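Local coordinates for protein citrate lyase, subunit 1 (Methanothrix soehngenii, PDB 6ZNW) that probably interconverts oxaloacetate, acetyl-CoA, ADP and phosphate with citrate, ATP and CoA, through ATP-grasp and citrate-binding domains, at residues 117-122 / 199-204; 282-287 / 300-305. All coordinates share one frame; numbering follows the deposited sequence.

Contact 1 (117-122 / 199-204)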
ATOM      1  N   GLU A 117       3.774 -20.528  87.240  1.00173.39           N
ATOM      2  CA  GLU A 117       3.183 -21.097  86.031  1.00172.36           C
ATOM      3  C   GLU A 117       1.960 -20.257  85.665  1.00171.43           C
ATOM      4  O   GLU A 117       0.913 -20.392  86.297  1.00171.92           O
ATOM      5  CB  GLU A 117       2.817 -22.589  86.210  1.00173.85           C
ATOM      6  CG  GLU A 117       3.988 -23.532  85.962  1.00177.06           C
ATOM      7  CD  GLU A 117       3.667 -25.004  85.766  1.00180.98           C
ATOM      8  OE1 GLU A 117       2.517 -25.410  86.048  1.00181.97           O
ATOM      9  OE2 GLU A 117       4.571 -25.751  85.325  1.00181.75           O
ATOM     10  N   TYR A 118       2.112 -19.343  84.684  1.00169.66           N
ATOM     11  CA  TYR A 118       1.021 -18.465  84.267  1.00168.32           C
ATOM     12  C   TYR A 118       0.507 -18.881  82.880  1.00166.79           C
ATOM     13  O   TYR A 118       1.253 -19.418  82.060  1.00167.26           O
ATOM     14  CB  TYR A 118       1.428 -16.972  84.287  1.00168.55           C
ATOM     15  CG  TYR A 118       1.965 -16.447  85.607  1.00169.84           C
ATOM     16  CD1 TYR A 118       1.503 -16.940  86.819  1.00170.83           C
ATOM     17  CD2 TYR A 118       2.899 -15.418  85.641  1.00170.87           C
ATOM     18  CE1 TYR A 118       1.987 -16.458  88.029  1.00171.84           C
ATOM     19  CE2 TYR A 118       3.389 -14.926  86.846  1.00171.77           C
ATOM     20  CZ  TYR A 118       2.932 -15.452  88.041  1.00172.80           C
ATOM     21  OH  TYR A 118       3.406 -14.981  89.249  1.00174.27           O
ATOM     22  N   TYR A 119      -0.778 -18.640  82.622  1.00164.40           N
ATOM     23  CA  TYR A 119      -1.413 -19.061  81.384  1.00162.65           C
ATOM     24  C   TYR A 119      -1.831 -17.851  80.559  1.00159.86           C
ATOM     25  O   TYR A 119      -2.358 -16.890  81.111  1.00159.97           O
ATOM     26  CB  TYR A 119      -2.656 -19.937  81.687  1.00163.12           C
ATOM     27  CG  TYR A 119      -2.498 -20.929  82.826  1.00164.26           C
ATOM     28  CD1 TYR A 119      -2.043 -22.219  82.593  1.00165.22           C
ATOM     29  CD2 TYR A 119      -2.824 -20.583  84.130  1.00165.53           C
ATOM     30  CE1 TYR A 119      -1.888 -23.130  83.634  1.00166.18           C
ATOM     31  CE2 TYR A 119      -2.655 -21.476  85.181  1.00166.39           C
ATOM     32  CZ  TYR A 119      -2.197 -22.754  84.928  1.00167.22           C
ATOM     33  OH  TYR A 119      -2.056 -23.649  85.961  1.00168.91           O
ATOM     34  N   VAL A 120      -1.602 -17.893  79.245  1.00157.18           N
ATOM     35  CA  VAL A 120      -2.015 -16.824  78.338  1.00155.14           C
ATOM     36  C   VAL A 120      -2.542 -17.417  77.030  1.00152.31           C
ATOM     37  O   VAL A 120      -1.940 -18.341  76.490  1.00152.19           O
ATOM     38  CB  VAL A 120      -0.956 -15.703  78.120  1.00156.02           C
ATOM     39  CG1 VAL A 120       0.306 -16.236  77.451  1.00156.76           C
ATOM     40  CG2 VAL A 120      -1.541 -14.537  77.324  1.00156.39           C
ATOM     41  N   ALA A 121      -3.696 -16.935  76.552  1.00149.97           N
ATOM     42  CA  ALA A 121      -4.269 -17.426  75.302  1.00147.84           C
ATOM     43  C   ALA A 121      -4.958 -16.326  74.520  1.00145.44           C
ATOM     44  O   ALA A 121      -5.673 -15.519  75.098  1.00145.59           O
ATOM     45  CB  ALA A 121      -5.241 -18.566  75.563  1.00147.89           C
ATOM     46  N   ILE A 122      -4.732 -16.279  73.200  1.00143.01           N
ATOM     47  CA  ILE A 122      -5.396 -15.302  72.347  1.00141.01           C
ATOM     48  C   ILE A 122      -6.224 -16.037  71.300  1.00138.49           C
ATOM     49  O   ILE A 122      -5.738 -16.928  70.602  1.00138.41           O
ATOM     50  CB  ILE A 122      -4.463 -14.226  71.729  1.00141.55           C
ATOM     51  CG1 ILE A 122      -3.479 -13.657  72.768  1.00142.53           C
ATOM     52  CG2 ILE A 122      -5.278 -13.107  71.078  1.00141.97           C
ATOM     53  CD1 ILE A 122      -2.336 -12.887  72.177  1.00143.73           C
ATOM     54  N   GLU A 199      -1.685 -20.256  72.496  1.00161.27           N
ATOM     55  CA  GLU A 199      -1.832 -20.647  73.890  1.00163.73           C
ATOM     56  C   GLU A 199      -0.477 -20.982  74.476  1.00166.24           C
ATOM     57  O   GLU A 199       0.204 -21.872  73.975  1.00166.84           O
ATOM     58  CB  GLU A 199      -2.762 -21.862  74.015  1.00166.03           C
ATOM     59  CG  GLU A 199      -2.960 -22.349  75.439  1.00171.45           C
ATOM     60  CD  GLU A 199      -3.392 -23.798  75.527  1.00177.50           C
ATOM     61  OE1 GLU A 199      -4.528 -24.104  75.099  1.00179.46           O
ATOM     62  OE2 GLU A 199      -2.589 -24.632  76.009  1.00178.11           O
ATOM     63  N   ILE A 200      -0.076 -20.261  75.519  1.00167.60           N
ATOM     64  CA  ILE A 200       1.162 -20.532  76.230  1.00169.55           C
ATOM     65  C   ILE A 200       0.732 -20.971  77.619  1.00171.57           C
ATOM     66  O   ILE A 200       0.373 -20.142  78.460  1.00171.71           O
ATOM     67  CB  ILE A 200       2.140 -19.335  76.244  1.00170.13           C
ATOM     68  CG1 ILE A 200       2.362 -18.803  74.806  1.00171.04           C
ATOM     69  CG2 ILE A 200       3.459 -19.752  76.896  1.00170.58           C
ATOM     70  CD1 ILE A 200       2.935 -17.432  74.714  1.00172.30           C
ATOM     71  N   ASN A 201       0.644 -22.294  77.806  1.00172.97           N
ATOM     72  CA  ASN A 201       0.180 -22.914  79.039  1.00174.88           C
ATOM     73  C   ASN A 201       1.139 -24.007  79.464  1.00176.09           C
ATOM     74  O   ASN A 201       1.007 -25.154  79.035  1.00176.43           O
ATOM     75  CB  ASN A 201      -1.216 -23.522  78.854  1.00176.97           C
ATOM     76  CG  ASN A 201      -2.385 -22.578  79.046  1.00181.58           C
ATOM     77  OD1 ASN A 201      -2.363 -21.406  78.649  1.00183.01           O
ATOM     78  ND2 ASN A 201      -3.462 -23.088  79.636  1.00182.76           N
ATOM     79  N   PRO A 202       2.138 -23.670  80.286  1.00176.51           N
ATOM     80  CA  PRO A 202       2.366 -22.379  80.939  1.00177.14           C
ATOM     81  C   PRO A 202       3.559 -21.565  80.410  1.00177.99           C
ATOM     82  O   PRO A 202       4.312 -22.018  79.554  1.00177.74           O
ATOM     83  CB  PRO A 202       2.623 -22.818  82.397  1.00177.77           C
ATOM     84  CG  PRO A 202       3.310 -24.205  82.261  1.00178.03           C
ATOM     85  CD  PRO A 202       3.051 -24.688  80.826  1.00176.17           C
ATOM     86  N   PHE A 203       3.712 -20.340  80.932  1.00178.81           N
ATOM     87  CA  PHE A 203       4.871 -19.480  80.726  1.00180.04           C
ATOM     88  C   PHE A 203       5.494 -19.165  82.112  1.00181.34           C
ATOM     89  O   PHE A 203       4.810 -19.270  83.132  1.00181.18           O
ATOM     90  CB  PHE A 203       4.571 -18.223  79.881  1.00179.93           C
ATOM     91  CG  PHE A 203       3.805 -17.076  80.495  1.00180.58           C
ATOM     92  CD1 PHE A 203       4.468 -16.052  81.151  1.00181.49           C
ATOM     93  CD2 PHE A 203       2.441 -16.949  80.296  1.00181.30           C
ATOM     94  CE1 PHE A 203       3.767 -14.974  81.675  1.00182.29           C
ATOM     95  CE2 PHE A 203       1.741 -15.869  80.815  1.00182.06           C
ATOM     96  CZ  PHE A 203       2.409 -14.882  81.489  1.00182.04           C
ATOM     97  N   THR A 204       6.801 -18.865  82.158  1.00182.33           N
ATOM     98  CA  THR A 204       7.494 -18.562  83.420  1.00183.91           C
ATOM     99  C   THR A 204       8.542 -17.417  83.252  1.00184.98           C
ATOM    100  O   THR A 204       8.644 -16.830  82.177  1.00185.09           O
ATOM    101  CB  THR A 204       8.091 -19.857  84.051  1.00185.57           C
ATOM    102  OG1 THR A 204       7.112 -20.889  84.075  1.00187.06           O
ATOM    103  CG2 THR A 204       8.621 -19.619  85.461  1.00185.70           C
TER
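Phe203 turns one ring face to Tyr118, whose CB stands over it, toward the rim, 3.8 Å from the centroid of the Phe203 ring in a CH-pi contact. The Tyr118 ring turns an edge toward the same aromatic partner, an offset edge-to-face pair with planes at 78°. Val120 crosses the phenyl group at about a right angle, its CG1 reaching 3.6 Å from Phe203 CD2 and also resting on Ile200 CB. What brings the ring here is a first torsion that sets CG of Phe203 between its backbone N and carbonyl carbon (chi1 75°), bringing the ring back against strand 118-125. Phe182, Ile183 and Leu186 of helix 176-192 pack on this same apolar face.

Outward from it, two antiparallel hydrogen-bonded pairs hold the backbones. Tyr118 and Phe203 exchange bonds in both directions, Tyr118 N to Phe203 O at 3.1 Å and Phe203 N to Tyr118 O at 2.9 Å. Val120 and Ile200 do likewise, the shorter bond running 2.8 Å from Ile200 N to Val120 O. Between the pairs the register slips by one residue, a beta bulge taken up at the Asn201-Pro202 corner, where the peptide bond before the proline is cis.

At the polar edge the extended chain of Glu117 runs alongside Pro202, its CD 3.6 Å from Pro202 CG, while OE2 bonds to His114. Thr204 OG1 bonds to the carbonyl of Glu116.

The two strands are neighbours in the six-stranded antiparallel sheet of the ATP-grasp domain. Across their junction, main-chain groups supply the directional bonds and hydrocarbon surfaces the packing; the carboxylate of Glu117 finds its polar partner elsewhere, consistent with a join that rests on strand pairing and apolar burial rather than on charge.

Contact 2 (282-287 / 300-305)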
ATOM      1  N   ALA A 282     -23.617 -28.036  49.804  1.00 90.11           N
ATOM      2  CA  ALA A 282     -24.206 -29.281  49.321  1.00 90.76           C
ATOM      3  C   ALA A 282     -23.395 -30.537  49.669  1.00 91.35           C
ATOM      4  O   ALA A 282     -23.994 -31.570  49.947  1.00 91.35           O
ATOM      5  CB  ALA A 282     -24.436 -29.203  47.812  1.00 90.47           C
ATOM      6  N   SER A 283     -22.055 -30.457  49.669  1.00 91.73           N
ATOM      7  CA  SER A 283     -21.212 -31.618  49.962  1.00 92.87           C
ATOM      8  C   SER A 283     -21.402 -32.143  51.378  1.00 94.27           C
ATOM      9  O   SER A 283     -21.387 -33.356  51.599  1.00 94.62           O
ATOM     10  CB  SER A 283     -19.747 -31.309  49.675  1.00 93.42           C
ATOM     11  OG  SER A 283     -19.320 -30.126  50.329  1.00 94.54           O
ATOM     12  N   VAL A 284     -21.612 -31.216  52.323  1.00 94.84           N
ATOM     13  CA  VAL A 284     -21.881 -31.505  53.720  1.00 96.09           C
ATOM     14  C   VAL A 284     -23.252 -32.194  53.815  1.00 97.05           C
ATOM     15  O   VAL A 284     -23.378 -33.196  54.520  1.00 97.48           O
ATOM     16  CB  VAL A 284     -21.812 -30.200  54.559  1.00 97.01           C
ATOM     17  CG1 VAL A 284     -22.428 -30.391  55.928  1.00 97.61           C
ATOM     18  CG2 VAL A 284     -20.376 -29.714  54.688  1.00 97.62           C
ATOM     19  N   ILE A 285     -24.258 -31.687  53.075  1.00 97.13           N
ATOM     20  CA  ILE A 285     -25.601 -32.264  53.051  1.00 97.82           C
ATOM     21  C   ILE A 285     -25.593 -33.686  52.472  1.00 99.07           C
ATOM     22  O   ILE A 285     -26.259 -34.565  53.027  1.00 99.19           O
ATOM     23  CB  ILE A 285     -26.621 -31.333  52.358  1.00 97.73           C
ATOM     24  CG1 ILE A 285     -26.709 -30.000  53.105  1.00 98.23           C
ATOM     25  CG2 ILE A 285     -27.995 -31.994  52.276  1.00 98.07           C
ATOM     26  CD1 ILE A 285     -27.470 -28.938  52.410  1.00 99.44           C
ATOM     27  N   TYR A 286     -24.781 -33.944  51.428  1.00 99.66           N
ATOM     28  CA  TYR A 286     -24.675 -35.297  50.876  1.00100.91           C
ATOM     29  C   TYR A 286     -24.053 -36.254  51.903  1.00102.63           C
ATOM     30  O   TYR A 286     -24.529 -37.378  52.045  1.00103.04           O
ATOM     31  CB  TYR A 286     -23.905 -35.314  49.552  1.00100.62           C
ATOM     32  CG  TYR A 286     -24.749 -34.979  48.337  1.00100.91           C
ATOM     33  CD1 TYR A 286     -25.012 -33.662  47.990  1.00101.64           C
ATOM     34  CD2 TYR A 286     -25.231 -35.977  47.503  1.00101.48           C
ATOM     35  CE1 TYR A 286     -25.734 -33.344  46.847  1.00102.34           C
ATOM     36  CE2 TYR A 286     -25.969 -35.672  46.364  1.00102.18           C
ATOM     37  CZ  TYR A 286     -26.207 -34.351  46.033  1.00102.94           C
ATOM     38  OH  TYR A 286     -26.939 -34.034  44.914  1.00104.12           O
ATOM     39  N   ALA A 287     -23.048 -35.783  52.671  1.00103.28           N
ATOM     40  CA  ALA A 287     -22.410 -36.567  53.733  1.00104.21           C
ATOM     41  C   ALA A 287     -23.407 -36.832  54.865  1.00105.41           C
ATOM     42  O   ALA A 287     -23.437 -37.934  55.406  1.00105.56           O
ATOM     43  CB  ALA A 287     -21.192 -35.832  54.271  1.00104.26           C
ATOM     44  N   ALA A 300     -16.064 -43.139  51.692  1.00116.45           N
ATOM     45  CA  ALA A 300     -14.660 -43.141  51.313  1.00114.49           C
ATOM     46  C   ALA A 300     -13.957 -41.784  51.347  1.00111.67           C
ATOM     47  O   ALA A 300     -12.732 -41.751  51.489  1.00111.92           O
ATOM     48  CB  ALA A 300     -14.503 -43.768  49.937  1.00114.64           C
ATOM     49  N   ASN A 301     -14.704 -40.677  51.216  1.00108.91           N
ATOM     50  CA  ASN A 301     -14.083 -39.355  51.186  1.00106.84           C
ATOM     51  C   ASN A 301     -15.072 -38.211  51.437  1.00104.38           C
ATOM     52  O   ASN A 301     -16.284 -38.382  51.295  1.00104.73           O
ATOM     53  CB  ASN A 301     -13.428 -39.130  49.792  1.00107.48           C
ATOM     54  CG  ASN A 301     -14.438 -38.870  48.691  1.00109.88           C
ATOM     55  OD1 ASN A 301     -15.276 -39.722  48.373  1.00110.84           O
ATOM     56  ND2 ASN A 301     -14.417 -37.666  48.132  1.00110.00           N
ATOM     57  N   TYR A 302     -14.526 -37.023  51.732  1.00101.60           N
ATOM     58  CA  TYR A 302     -15.265 -35.779  51.799  1.00 99.33           C
ATOM     59  C   TYR A 302     -14.549 -34.857  50.805  1.00 96.64           C
ATOM     60  O   TYR A 302     -13.362 -34.568  50.964  1.00 96.02           O
ATOM     61  CB  TYR A 302     -15.327 -35.127  53.206  1.00 99.18           C
ATOM     62  CG  TYR A 302     -15.888 -33.726  53.089  1.00 99.69           C
ATOM     63  CD1 TYR A 302     -17.247 -33.518  52.899  1.00100.40           C
ATOM     64  CD2 TYR A 302     -15.044 -32.631  52.944  1.00100.66           C
ATOM     65  CE1 TYR A 302     -17.755 -32.252  52.636  1.00101.25           C
ATOM     66  CE2 TYR A 302     -15.537 -31.372  52.631  1.00101.43           C
ATOM     67  CZ  TYR A 302     -16.898 -31.178  52.511  1.00102.04           C
ATOM     68  OH  TYR A 302     -17.397 -29.926  52.260  1.00103.10           O
ATOM     69  N   GLY A 303     -15.285 -34.380  49.824  1.00 94.99           N
ATOM     70  CA  GLY A 303     -14.724 -33.487  48.824  1.00 94.33           C
ATOM     71  C   GLY A 303     -15.696 -32.441  48.332  1.00 92.82           C
ATOM     72  O   GLY A 303     -16.889 -32.504  48.632  1.00 92.85           O
ATOM     73  N   GLU A 304     -15.176 -31.467  47.574  1.00 91.09           N
ATOM     74  CA  GLU A 304     -15.972 -30.417  46.937  1.00 89.38           C
ATOM     75  C   GLU A 304     -15.205 -29.675  45.879  1.00 87.27           C
ATOM     76  O   GLU A 304     -13.994 -29.505  45.970  1.00 87.24           O
ATOM     77  CB  GLU A 304     -16.638 -29.424  47.922  1.00 91.08           C
ATOM     78  CG  GLU A 304     -15.730 -28.334  48.463  1.00 94.46           C
ATOM     79  CD  GLU A 304     -15.905 -26.928  47.925  1.00 98.54           C
ATOM     80  OE1 GLU A 304     -15.353 -26.001  48.557  1.00 99.58           O
ATOM     81  OE2 GLU A 304     -16.543 -26.745  46.865  1.00100.36           O
ATOM     82  N   TYR A 305     -15.938 -29.239  44.860  1.00 85.22           N
ATOM     83  CA  TYR A 305     -15.477 -28.381  43.794  1.00 83.56           C
ATOM     84  C   TYR A 305     -16.561 -27.317  43.587  1.00 82.37           C
ATOM     85  O   TYR A 305     -17.745 -27.612  43.707  1.00 81.88           O
ATOM     86  CB  TYR A 305     -15.142 -29.150  42.497  1.00 83.16           C
ATOM     87  CG  TYR A 305     -16.349 -29.632  41.723  1.00 83.38           C
ATOM     88  CD1 TYR A 305     -17.019 -30.792  42.092  1.00 84.21           C
ATOM     89  CD2 TYR A 305     -16.846 -28.906  40.647  1.00 83.77           C
ATOM     90  CE1 TYR A 305     -18.146 -31.222  41.403  1.00 85.14           C
ATOM     91  CE2 TYR A 305     -17.976 -29.323  39.958  1.00 84.55           C
ATOM     92  CZ  TYR A 305     -18.610 -30.494  40.324  1.00 85.75           C
ATOM     93  OH  TYR A 305     -19.722 -30.917  39.648  1.00 87.42           O
TER
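Ser283 reaches from its helix to the strand carrying Tyr302, and these two residues carry the contact between them. The serine CB lies 3.3 Å from Gly303 O and also touches the tyrosine ring, 3.7 Å from Tyr302 CE1. One bond further on, OG accepts a hydrogen bond from the phenol, 2.7 Å from Tyr302 OH, and passes 3.7 Å from Glu304 CB. With chi1 at 53°, OG can meet the phenol while staying close to the carbonyls of Gly279 and Gly280, where the helix begins; its single proton is left for these two, which must share it or compete for it. Val284 adds a methyl group, CG2, 3.8 Å from Tyr302 OH. The phenol has a second bond, to the backbone of another protein chain. A phenylalanine in place of Tyr302 would probably leave Ser283 OG without its donor and that backbone without its phenolic mate. Glu304 sends its carboxylate away to Ser261 and Ser306, and its side chain comes to about 4 Å, between nearest atoms, from a bound magnesium ion.

The axes of 282-287 and 301-305 approach to 8.4 Å at 153°, roughly antiparallel. Strand 301-306 pairs with 261-266, and Tyr286 touches helix 412-417, so helix 280-292 packs between strand 301-306 and helix 412-417, with the neighbouring protein chain also against it.

Contact 1 and contact 2 follow one another along the chain, the first closing before the second opens, and they lie on opposite sides of its centre. Their centres are 38 Å apart and their nearest atoms about 25 Å, so neither touches the other. They share no strand, helix or sheet: 117-122 / 199-204 joins two central strands of the six-stranded antiparallel sheet in the ATP-grasp domain, whereas 282-287 / 300-305 sets a helix against a strand in the citrate-binding part. Each contact thus lies wholly within its own domain, and neither joins the two. They also differ in setting, since another protein chain of the assembly reaches contact 2 but none touches contact 1.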